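Local coordinates for phycocyanobilin lyase subunit beta (Nostoc sp. PCC 7120, PDB 5N3U), which forms with its alpha-subunit partner a lyase that is probably required for attaching the phycocyanobilin chromophore to the phycocyanin alpha chain, at residues B[98-102]-B[114-118]; B[151-155]-B[185-190]. All coordinates share one frame; numbering follows the deposited sequence.

Overall arrangement
From the N terminus, the helical chain first reaches contact 1, where helix 95-104 turns back through a short connection and packs against helix 108-118. That hairpin is complete before contact 2 begins. Helix 151-163 then leads by way of helix 171-184 to the turn at 185-187, which brings the start of helix 188-198 beside the start of helix 151-163. The two contacts therefore follow in series, neither nested nor crossed, with centres about 18 Å apart and nearest atoms about 5 Å apart. Contact 1, near the centre of the chain, ties two successive helices together; contact 2, about 17 Å from that centre, joins helices separated by a third.

Contact 1: B[98-102]-B[114-118]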
loop_
_atom_site.group_PDB
_atom_site.type_symbol
_atom_site.label_atom_id
_atom_site.label_comp_id
_atom_site.label_asym_id
_atom_site.label_seq_id
_atom_site.Cartn_x
_atom_site.Cartn_y
_atom_site.Cartn_z
ATOM N N LEU B 98 -4.438 14.394 -11.610
ATOM C CA LEU B 98 -3.241 14.697 -10.913
ATOM C C LEU B 98 -3.465 15.269 -9.533
ATOM O O LEU B 98 -2.751 14.973 -8.577
ATOM C CB LEU B 98 -2.355 15.640 -11.709
ATOM C CG LEU B 98 -1.352 15.080 -12.658
ATOM C CD1 LEU B 98 -1.775 13.864 -13.388
ATOM C CD2 LEU B 98 -0.833 16.177 -13.587
ATOM N N ILE B 99 -4.499 16.067 -9.412
ATOM C CA ILE B 99 -4.849 16.604 -8.068
ATOM C C ILE B 99 -5.272 15.524 -7.102
ATOM O O ILE B 99 -4.769 15.407 -5.945
ATOM C CB ILE B 99 -5.951 17.626 -8.187
ATOM C CG1 ILE B 99 -5.379 18.880 -8.755
ATOM C CG2 ILE B 99 -6.576 17.896 -6.836
ATOM C CD1 ILE B 99 -6.459 19.935 -9.006
ATOM N N ASP B 100 -6.047 14.583 -7.604
ATOM C CA ASP B 100 -6.429 13.478 -6.786
ATOM C C ASP B 100 -5.298 12.642 -6.335
ATOM O O ASP B 100 -5.242 12.230 -5.195
ATOM C CB ASP B 100 -7.348 12.528 -7.584
ATOM C CG ASP B 100 -8.736 12.948 -7.505
ATOM O OD1 ASP B 100 -9.021 13.798 -6.634
ATOM O OD2 ASP B 100 -9.588 12.472 -8.301
ATOM N N ALA B 101 -4.403 12.330 -7.239
ATOM C CA ALA B 101 -3.239 11.592 -6.962
ATOM C C ALA B 101 -2.327 12.267 -6.002
ATOM O O ALA B 101 -1.899 11.671 -5.049
ATOM C CB ALA B 101 -2.473 11.355 -8.247
ATOM N N ALA B 102 -2.064 13.539 -6.196
ATOM C CA ALA B 102 -1.238 14.272 -5.269
ATOM C C ALA B 102 -1.827 14.388 -3.878
ATOM O O ALA B 102 -1.120 14.279 -2.890
ATOM C CB ALA B 102 -0.961 15.622 -5.817
ATOM N N ALA B 114 2.769 13.184 -9.435
ATOM C CA ALA B 114 1.668 14.075 -9.664
ATOM C C ALA B 114 2.042 15.533 -9.292
ATOM O O ALA B 114 1.761 16.433 -10.052
ATOM C CB ALA B 114 0.501 13.593 -8.871
ATOM N N ALA B 115 2.777 15.720 -8.190
ATOM C CA ALA B 115 3.231 17.007 -7.702
ATOM C C ALA B 115 4.106 17.687 -8.743
ATOM O O ALA B 115 3.852 18.826 -9.118
ATOM C CB ALA B 115 3.976 16.812 -6.396
ATOM N N LYS B 116 5.072 16.973 -9.260
ATOM C CA LYS B 116 5.854 17.512 -10.367
ATOM C C LYS B 116 5.003 17.885 -11.544
ATOM O O LYS B 116 5.146 18.982 -12.093
ATOM C CB LYS B 116 6.939 16.562 -10.792
ATOM C CG LYS B 116 7.906 17.138 -11.839
ATOM C CD LYS B 116 9.016 16.149 -12.177
ATOM C CE LYS B 116 10.028 16.741 -13.130
ATOM N NZ LYS B 116 10.823 15.613 -13.696
ATOM N N GLY B 117 4.137 16.982 -11.968
ATOM C CA GLY B 117 3.283 17.218 -13.074
ATOM C C GLY B 117 2.358 18.431 -12.955
ATOM O O GLY B 117 2.167 19.165 -13.913
ATOM N N LEU B 118 1.846 18.648 -11.766
ATOM C CA LEU B 118 0.897 19.722 -11.539
ATOM C C LEU B 118 1.491 21.102 -11.939
ATOM O O LEU B 118 0.726 22.036 -12.229
ATOM C CB LEU B 118 0.473 19.753 -10.120
ATOM C CG LEU B 118 -0.655 18.778 -9.843
ATOM C CD1 LEU B 118 -0.888 18.676 -8.382
ATOM C CD2 LEU B 118 -1.940 19.206 -10.595
#
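Around L98 and A114, whose CA atoms are 5.1 Å apart, segments 98-102 and 114-118 run roughly antiparallel, their short axes approaching to 8.8 Å at 141°. Small side chains permit this closeness: A114 CB lies 3.5 Å from L98 O and 3.8 Å from A101 CB, and also meets A102 CB. Beside it, L98 sends CD2 over the backbone of G117, 4.0 Å from G117 C, where a side chain at that position would crowd it. This hairpin of two successive helices falls within the HEAT-repeat range; the side chains that meet in it are apolar, and nearly all the touching residues are buried. L118 packs one turn further along its helix than A114. Its CG stands beside its own backbone N, opposite the carbonyl carbon (chi1 -84°), a setting that directs CG back toward the partner helix, where CD2 packs 3.8 Å from L98 CB and 3.9 Å from I99 CG1, while CD1 reaches A102 CB at 4.0 Å. The I99 and L118 side chains meet nearly at right angles. Replacing L118 by an alanine removes both methyls and would probably leave a gap between L98, I99 and A102 that extends to T141 of helix 130-145.

Contact 2: B[151-155]-B[185-190]; sequences WSIRY and DAEKAV
R154 and D185 form a salt bridge gripped side-on by two hydrogen bonds, R154 NE to D185 OD2 at 2.8 Å and R154 NH2 to D185 OD1 at 3.0 Å. The NH2 bond is the straighter, at 161°, and its acceptor lies in the guanidinium plane, whereas OD2 is tilted from it. Both oxygens are met on their syn sides, yet the two flat groups remain 31° apart. The arginine chain bends at chi3 (-68°), and W151 CA lies above one guanidinium face, toward its rim, while NH1 is held by D148 O. D185 OD1 also uses its anti lone pair to accept from E187 N at 3.0 Å. The bond from E187 N closes an Asx turn where the chain has left helix 171-184, leading to E187 at the N-cap position of helix 188-198. One carboxylate thus shapes the interhelical turn and joins it to helix 151-163 of the HEAT-repeat region. Bent at chi2, E187 brings CG 3.5 Å from R154 NH2 and 3.8 Å from W151 CB. K245 of the alpha subunit makes a salt bridge with E187 OE1 and a cation-pi contact with W151. V190 places CG2 near the plane of the W151 ring, at its edge, and 3.8 Å from W151 O. Y155 turns its ring edge to A189 O, and its OH is hydrogen-bonded to D273 OD1 of the alpha subunit.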
loop_
_atom_site.group_PDB
_atom_site.type_symbol
_atom_site.label_atom_id
_atom_site.label_comp_id
_atom_site.label_asym_id
_atom_site.label_seq_id
_atom_site.Cartn_x
_atom_site.Cartn_y
_atom_site.Cartn_z
ATOM N N TRP B 151 9.307 14.031 3.746
ATOM C CA TRP B 151 10.208 15.032 3.120
ATOM C C TRP B 151 10.106 14.945 1.621
ATOM O O TRP B 151 10.179 15.989 0.965
ATOM C CB TRP B 151 11.692 14.856 3.571
ATOM C CG TRP B 151 12.298 13.690 2.999
ATOM C CD1 TRP B 151 12.291 12.416 3.491
ATOM C CD2 TRP B 151 12.994 13.644 1.779
ATOM N NE1 TRP B 151 12.886 11.584 2.624
ATOM C CE2 TRP B 151 13.354 12.326 1.560
ATOM C CE3 TRP B 151 13.288 14.600 0.808
ATOM C CZ2 TRP B 151 14.022 11.933 0.432
ATOM C CZ3 TRP B 151 13.961 14.205 -0.306
ATOM C CH2 TRP B 151 14.327 12.898 -0.490
ATOM N N SER B 152 10.011 13.739 1.056
ATOM C CA SER B 152 10.034 13.614 -0.390
ATOM C C SER B 152 8.764 14.210 -1.064
ATOM O O SER B 152 8.828 14.644 -2.243
ATOM C CB SER B 152 10.265 12.179 -0.827
ATOM O OG SER B 152 9.145 11.374 -0.598
ATOM N N ILE B 153 7.630 14.230 -0.348
ATOM C CA ILE B 153 6.434 14.867 -0.843
ATOM C C ILE B 153 6.638 16.343 -0.860
ATOM O O ILE B 153 6.291 17.031 -1.838
ATOM C CB ILE B 153 5.186 14.558 0.049
ATOM C CG1 ILE B 153 4.852 13.085 0.109
ATOM C CG2 ILE B 153 3.990 15.329 -0.468
ATOM C CD1 ILE B 153 4.903 12.396 -1.190
ATOM N N ARG B 154 7.185 16.883 0.217
ATOM C CA ARG B 154 7.483 18.329 0.247
ATOM C C ARG B 154 8.488 18.716 -0.822
ATOM O O ARG B 154 8.325 19.725 -1.447
ATOM C CB ARG B 154 7.985 18.825 1.645
ATOM C CG ARG B 154 7.052 18.567 2.782
ATOM C CD ARG B 154 7.381 19.417 4.027
ATOM N NE ARG B 154 8.658 19.041 4.669
ATOM C CZ ARG B 154 8.942 17.928 5.354
ATOM N NH1 ARG B 154 8.067 16.949 5.542
ATOM N NH2 ARG B 154 10.184 17.788 5.875
ATOM N N TYR B 155 9.486 17.877 -1.070
ATOM C CA TYR B 155 10.442 18.176 -2.121
ATOM C C TYR B 155 9.746 18.269 -3.470
ATOM O O TYR B 155 9.932 19.218 -4.256
ATOM C CB TYR B 155 11.504 17.057 -2.104
ATOM C CG TYR B 155 12.672 17.289 -3.038
ATOM C CD1 TYR B 155 12.560 17.020 -4.375
ATOM C CD2 TYR B 155 13.884 17.744 -2.559
ATOM C CE1 TYR B 155 13.624 17.216 -5.269
ATOM C CE2 TYR B 155 14.954 17.973 -3.435
ATOM C CZ TYR B 155 14.825 17.724 -4.762
ATOM O OH TYR B 155 15.890 17.936 -5.642
ATOM N N ASP B 185 11.500 24.309 7.824
ATOM C CA ASP B 185 11.648 22.930 7.458
ATOM C C ASP B 185 12.783 22.241 8.248
ATOM O O ASP B 185 13.902 22.701 8.295
ATOM C CB ASP B 185 11.760 22.737 5.940
ATOM C CG ASP B 185 11.153 21.417 5.498
ATOM O OD1 ASP B 185 11.772 20.349 5.740
ATOM O OD2 ASP B 185 10.012 21.441 4.965
ATOM N N ALA B 186 12.429 21.120 8.845
ATOM C CA ALA B 186 13.350 20.235 9.477
ATOM C C ALA B 186 14.475 19.752 8.548
ATOM O O ALA B 186 15.568 19.517 9.044
ATOM C CB ALA B 186 12.565 19.030 10.047
ATOM N N GLU B 187 14.223 19.635 7.229
ATOM C CA GLU B 187 15.083 18.873 6.357
ATOM C C GLU B 187 15.991 19.761 5.560
ATOM O O GLU B 187 15.564 20.674 4.901
ATOM C CB GLU B 187 14.250 17.963 5.428
ATOM C CG GLU B 187 13.505 16.895 6.191
ATOM C CD GLU B 187 14.386 15.729 6.590
ATOM O OE1 GLU B 187 15.558 15.665 6.119
ATOM O OE2 GLU B 187 13.895 14.857 7.341
ATOM N N LYS B 188 17.282 19.478 5.628
ATOM C CA LYS B 188 18.264 20.247 4.899
ATOM C C LYS B 188 18.059 20.077 3.408
ATOM O O LYS B 188 18.252 20.994 2.637
ATOM C CB LYS B 188 19.653 19.741 5.253
ATOM C CG LYS B 188 20.516 20.711 5.995
ATOM C CD LYS B 188 21.998 20.311 5.905
ATOM C CE LYS B 188 22.302 19.119 6.797
ATOM N NZ LYS B 188 23.753 18.825 6.742
ATOM N N ALA B 189 17.667 18.877 3.000
ATOM C CA ALA B 189 17.378 18.634 1.593
ATOM C C ALA B 189 16.286 19.512 1.011
ATOM O O ALA B 189 16.360 19.956 -0.137
ATOM C CB ALA B 189 17.012 17.183 1.395
ATOM N N VAL B 190 15.269 19.735 1.793
ATOM C CA VAL B 190 14.121 20.485 1.349
ATOM C C VAL B 190 14.464 21.995 1.315
ATOM O O VAL B 190 14.125 22.725 0.365
ATOM C CB VAL B 190 12.941 20.167 2.316
ATOM C CG1 VAL B 190 11.772 21.064 2.077
ATOM C CG2 VAL B 190 12.522 18.690 2.209
#